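Pyridine nucleotide-disulphide oxidoreductase dimerisation region (Escherichia coli BL21, PDB 6KYY) is an FAD-dependent, copper-binding disulfide reductase of the pyridine nucleotide-disulfide oxidoreductase family that probably protects the cell against reactive chlorine species. Local coordinates at residues C55-T60 and G157-K162. Numbering follows the deposited sequence.
Sequences CIPTKT and GLLNLK. With CU (copper (II) ion), chain V; FAD (flavin-adenine dinucleotide), chain N.
L159 alone carries the touch from its segment, reaching P57 and T58 in the first turn of helix 55-65. From G157, whose amide is hydrogen-bonded to the carboxylate of D154, the backbone passes to L158, which packs on Y153 and on F184 of helix 175-186. At L159 the side chain is presented to the helix: CG stands beside the backbone N (chi1 -66°) and CD1 continues anti to CA (chi2 180°), carrying that methyl out to the helix. CD1 lies against the CB and CG carbons of P57, 3.9 Å from P57 CG, and 3.9 Å from T58 OG1, with the leucine crossing both side chains at about a right angle. The T58 hydroxyl has its polar partner in the G54 carbonyl; against the methyl it makes only van der Waals contact. L159 itself sits inside a type I turn running from L158 to L161, and K78 of helix 71-94 takes its carbonyl. On the flavin side of helix 55-65, C55 SG binds copper at 2.1 Å, while K59 NZ donates to FAD O4 at 2.9 Å and to N5, and also pairs with E179. The second subunit brings H433 against C55. C50, on helix 49-53, and C55 probably form the redox-active pair; a cysteine pair beside the isoalloxazine is the hallmark of flavoprotein disulfide reductases, and here copper bridges the two sulfurs in place of a disulfide.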
loop_
_atom_site.group_PDB
_atom_site.type_symbol
_atom_site.label_atom_id
_atom_site.label_comp_id
_atom_site.label_asym_id
_atom_site.label_seq_id
_atom_site.Cartn_x
_atom_site.Cartn_y
_atom_site.Cartn_z
ATOM N N CYS B 55 4.743 16.754 -5.073
ATOM C CA CYS B 55 4.062 15.484 -4.816
ATOM C C CYS B 55 2.743 15.683 -4.081
ATOM O O CYS B 55 1.712 15.126 -4.474
ATOM C CB CYS B 55 4.945 14.549 -3.993
ATOM S SG CYS B 55 6.495 14.056 -4.661
ATOM N N ILE B 56 2.763 16.450 -2.996
ATOM C CA ILE B 56 1.646 16.469 -2.053
ATOM C C ILE B 56 0.396 17.092 -2.672
ATOM O O ILE B 56 -0.672 16.466 -2.612
ATOM C CB ILE B 56 2.041 17.170 -0.745
ATOM C CG1 ILE B 56 3.312 16.529 -0.180
ATOM C CG2 ILE B 56 0.901 17.096 0.261
ATOM C CD1 ILE B 56 3.518 16.757 1.296
ATOM N N PRO B 57 0.447 18.290 -3.274
ATOM C CA PRO B 57 -0.784 18.810 -3.894
ATOM C C PRO B 57 -1.252 17.968 -5.066
ATOM O O PRO B 57 -2.463 17.797 -5.255
ATOM C CB PRO B 57 -0.388 20.229 -4.327
ATOM C CG PRO B 57 1.077 20.154 -4.525
ATOM C CD PRO B 57 1.571 19.230 -3.450
ATOM N N THR B 58 -0.319 17.428 -5.854
ATOM C CA THR B 58 -0.691 16.585 -6.987
ATOM C C THR B 58 -1.433 15.339 -6.519
ATOM O O THR B 58 -2.525 15.031 -7.008
ATOM C CB THR B 58 0.558 16.198 -7.781
ATOM O OG1 THR B 58 1.369 17.359 -7.993
ATOM C CG2 THR B 58 0.185 15.594 -9.125
ATOM N N LYS B 59 -0.858 14.619 -5.555
ATOM C CA LYS B 59 -1.448 13.364 -5.102
ATOM C C LYS B 59 -2.695 13.593 -4.260
ATOM O O LYS B 59 -3.604 12.754 -4.266
ATOM C CB LYS B 59 -0.420 12.549 -4.312
ATOM C CG LYS B 59 0.485 11.650 -5.163
ATOM C CD LYS B 59 0.993 12.361 -6.411
ATOM C CE LYS B 59 2.478 12.136 -6.623
ATOM N NZ LYS B 59 3.003 12.880 -7.803
ATOM N N THR B 60 -2.743 14.704 -3.518
ATOM C CA THR B 60 -3.961 15.081 -2.805
ATOM C C THR B 60 -5.143 15.170 -3.759
ATOM O O THR B 60 -6.246 14.708 -3.444
ATOM C CB THR B 60 -3.761 16.420 -2.085
ATOM O OG1 THR B 60 -2.621 16.342 -1.219
ATOM C CG2 THR B 60 -4.992 16.790 -1.266
ATOM N N GLY B 157 0.955 26.543 -12.003
ATOM C CA GLY B 157 -0.244 27.338 -12.196
ATOM C C GLY B 157 -1.495 26.510 -12.409
ATOM O O GLY B 157 -2.604 26.983 -12.143
ATOM N N LEU B 158 -1.343 25.274 -12.890
ATOM C CA LEU B 158 -2.519 24.447 -13.141
ATOM C C LEU B 158 -3.147 23.951 -11.845
ATOM O O LEU B 158 -4.366 23.748 -11.790
ATOM C CB LEU B 158 -2.159 23.265 -14.039
ATOM C CG LEU B 158 -3.372 22.574 -14.667
ATOM C CD1 LEU B 158 -3.928 23.404 -15.815
ATOM C CD2 LEU B 158 -3.032 21.167 -15.131
ATOM N N LEU B 159 -2.348 23.753 -10.800
ATOM C CA LEU B 159 -2.873 23.308 -9.515
ATOM C C LEU B 159 -3.597 24.412 -8.756
ATOM O O LEU B 159 -4.156 24.142 -7.688
ATOM C CB LEU B 159 -1.743 22.744 -8.651
ATOM C CG LEU B 159 -1.097 21.456 -9.165
ATOM C CD1 LEU B 159 0.011 20.994 -8.234
ATOM C CD2 LEU B 159 -2.143 20.371 -9.335
ATOM N N ASN B 160 -3.603 25.640 -9.277
ATOM C CA ASN B 160 -4.284 26.762 -8.645
ATOM C C ASN B 160 -5.461 27.261 -9.475
ATOM O O ASN B 160 -5.925 28.387 -9.271
ATOM C CB ASN B 160 -3.298 27.901 -8.385
ATOM C CG ASN B 160 -2.283 27.558 -7.313
ATOM O OD1 ASN B 160 -2.630 27.011 -6.267
ATOM N ND2 ASN B 160 -1.018 27.875 -7.570
ATOM N N LEU B 161 -5.949 26.445 -10.408
ATOM C CA LEU B 161 -7.092 26.833 -11.220
ATOM C C LEU B 161 -8.322 27.046 -10.344
ATOM O O LEU B 161 -8.493 26.406 -9.303
ATOM C CB LEU B 161 -7.382 25.767 -12.277
ATOM C CG LEU B 161 -6.517 25.782 -13.539
ATOM C CD1 LEU B 161 -7.104 24.864 -14.599
ATOM C CD2 LEU B 161 -6.370 27.196 -14.073
ATOM N N LYS B 162 -9.183 27.967 -10.775
ATOM C CA LYS B 162 -10.406 28.273 -10.045
ATOM C C LYS B 162 -11.607 27.479 -10.538
ATOM O O LYS B 162 -12.588 27.341 -9.800
ATOM C CB LYS B 162 -10.720 29.768 -10.142
ATOM C CG LYS B 162 -9.597 30.676 -9.665
ATOM C CD LYS B 162 -9.696 30.941 -8.174
ATOM C CE LYS B 162 -9.246 32.352 -7.831
ATOM N NZ LYS B 162 -10.270 33.369 -8.199
HETATM CU CU CU V . 7.299 15.648 -3.479
HETATM P PA FAD N . 13.384 21.484 -4.141
HETATM O O1A FAD N . 13.087 21.706 -5.577
HETATM O O2A FAD N . 12.356 20.648 -3.369
HETATM O O5B FAD N . 13.600 22.853 -3.406
HETATM C C5B FAD N . 13.916 24.055 -4.139
HETATM C C4B FAD N . 13.768 25.237 -3.215
HETATM O O4B FAD N . 14.885 26.139 -3.388
HETATM C C3B FAD N . 12.499 26.067 -3.417
HETATM O O3B FAD N . 11.900 26.378 -2.166
HETATM C C2B FAD N . 13.011 27.318 -4.138
HETATM O O2B FAD N . 12.219 28.462 -3.837
HETATM C C1B FAD N . 14.404 27.456 -3.535
HETATM N N9A FAD N . 15.347 28.208 -4.359
HETATM C C8A FAD N . 15.584 28.054 -5.699
HETATM N N7A FAD N . 16.490 28.872 -6.180
HETATM C C5A FAD N . 16.876 29.619 -5.077
HETATM C C6A FAD N . 17.809 30.662 -4.915
HETATM N N6A FAD N . 18.555 31.153 -5.907
HETATM N N1A FAD N . 17.952 31.188 -3.678
HETATM C C2A FAD N . 17.210 30.700 -2.681
HETATM N N3A FAD N . 16.301 29.724 -2.715
HETATM C C4A FAD N . 16.180 29.220 -3.947
HETATM N N1 FAD N . 9.183 13.300 -6.702
HETATM C C2 FAD N . 8.903 12.060 -6.202
HETATM O O2 FAD N . 9.749 11.406 -5.582
HETATM N N3 FAD N . 7.645 11.514 -6.387
HETATM C C4 FAD N . 6.595 12.098 -7.067
HETATM O O4 FAD N . 5.516 11.515 -7.156
HETATM C C4X FAD N . 6.904 13.415 -7.598
HETATM N N5 FAD N . 5.962 14.057 -8.225
HETATM C C5X FAD N . 6.255 15.314 -8.726
HETATM C C6 FAD N . 5.262 16.007 -9.417
HETATM C C7 FAD N . 5.505 17.273 -9.940
HETATM C C7M FAD N . 4.409 17.992 -10.680
HETATM C C8 FAD N . 6.769 17.861 -9.771
HETATM C C8M FAD N . 7.064 19.229 -10.324
HETATM C C9 FAD N . 7.763 17.172 -9.083
HETATM C C9A FAD N . 7.516 15.908 -8.561
HETATM N N10 FAD N . 8.497 15.187 -7.853
HETATM C C10 FAD N . 8.226 13.935 -7.359
HETATM C "C1'" FAD N . 9.842 15.747 -7.653
HETATM C "C2'" FAD N . 9.996 16.493 -6.331
HETATM O "O2'" FAD N . 9.141 17.636 -6.305
HETATM C "C3'" FAD N . 11.448 16.950 -6.181
HETATM O "O3'" FAD N . 12.298 16.011 -6.827
HETATM C "C4'" FAD N . 11.907 17.120 -4.732
HETATM O "O4'" FAD N . 11.237 18.237 -4.147
HETATM C "C5'" FAD N . 13.408 17.283 -4.611
HETATM O "O5'" FAD N . 13.748 18.673 -4.792
HETATM P P FAD N . 15.113 19.255 -4.265
HETATM O O1P FAD N . 15.470 18.600 -2.927
HETATM O O2P FAD N . 16.160 19.143 -5.303
HETATM O O3P FAD N . 14.797 20.783 -3.980
#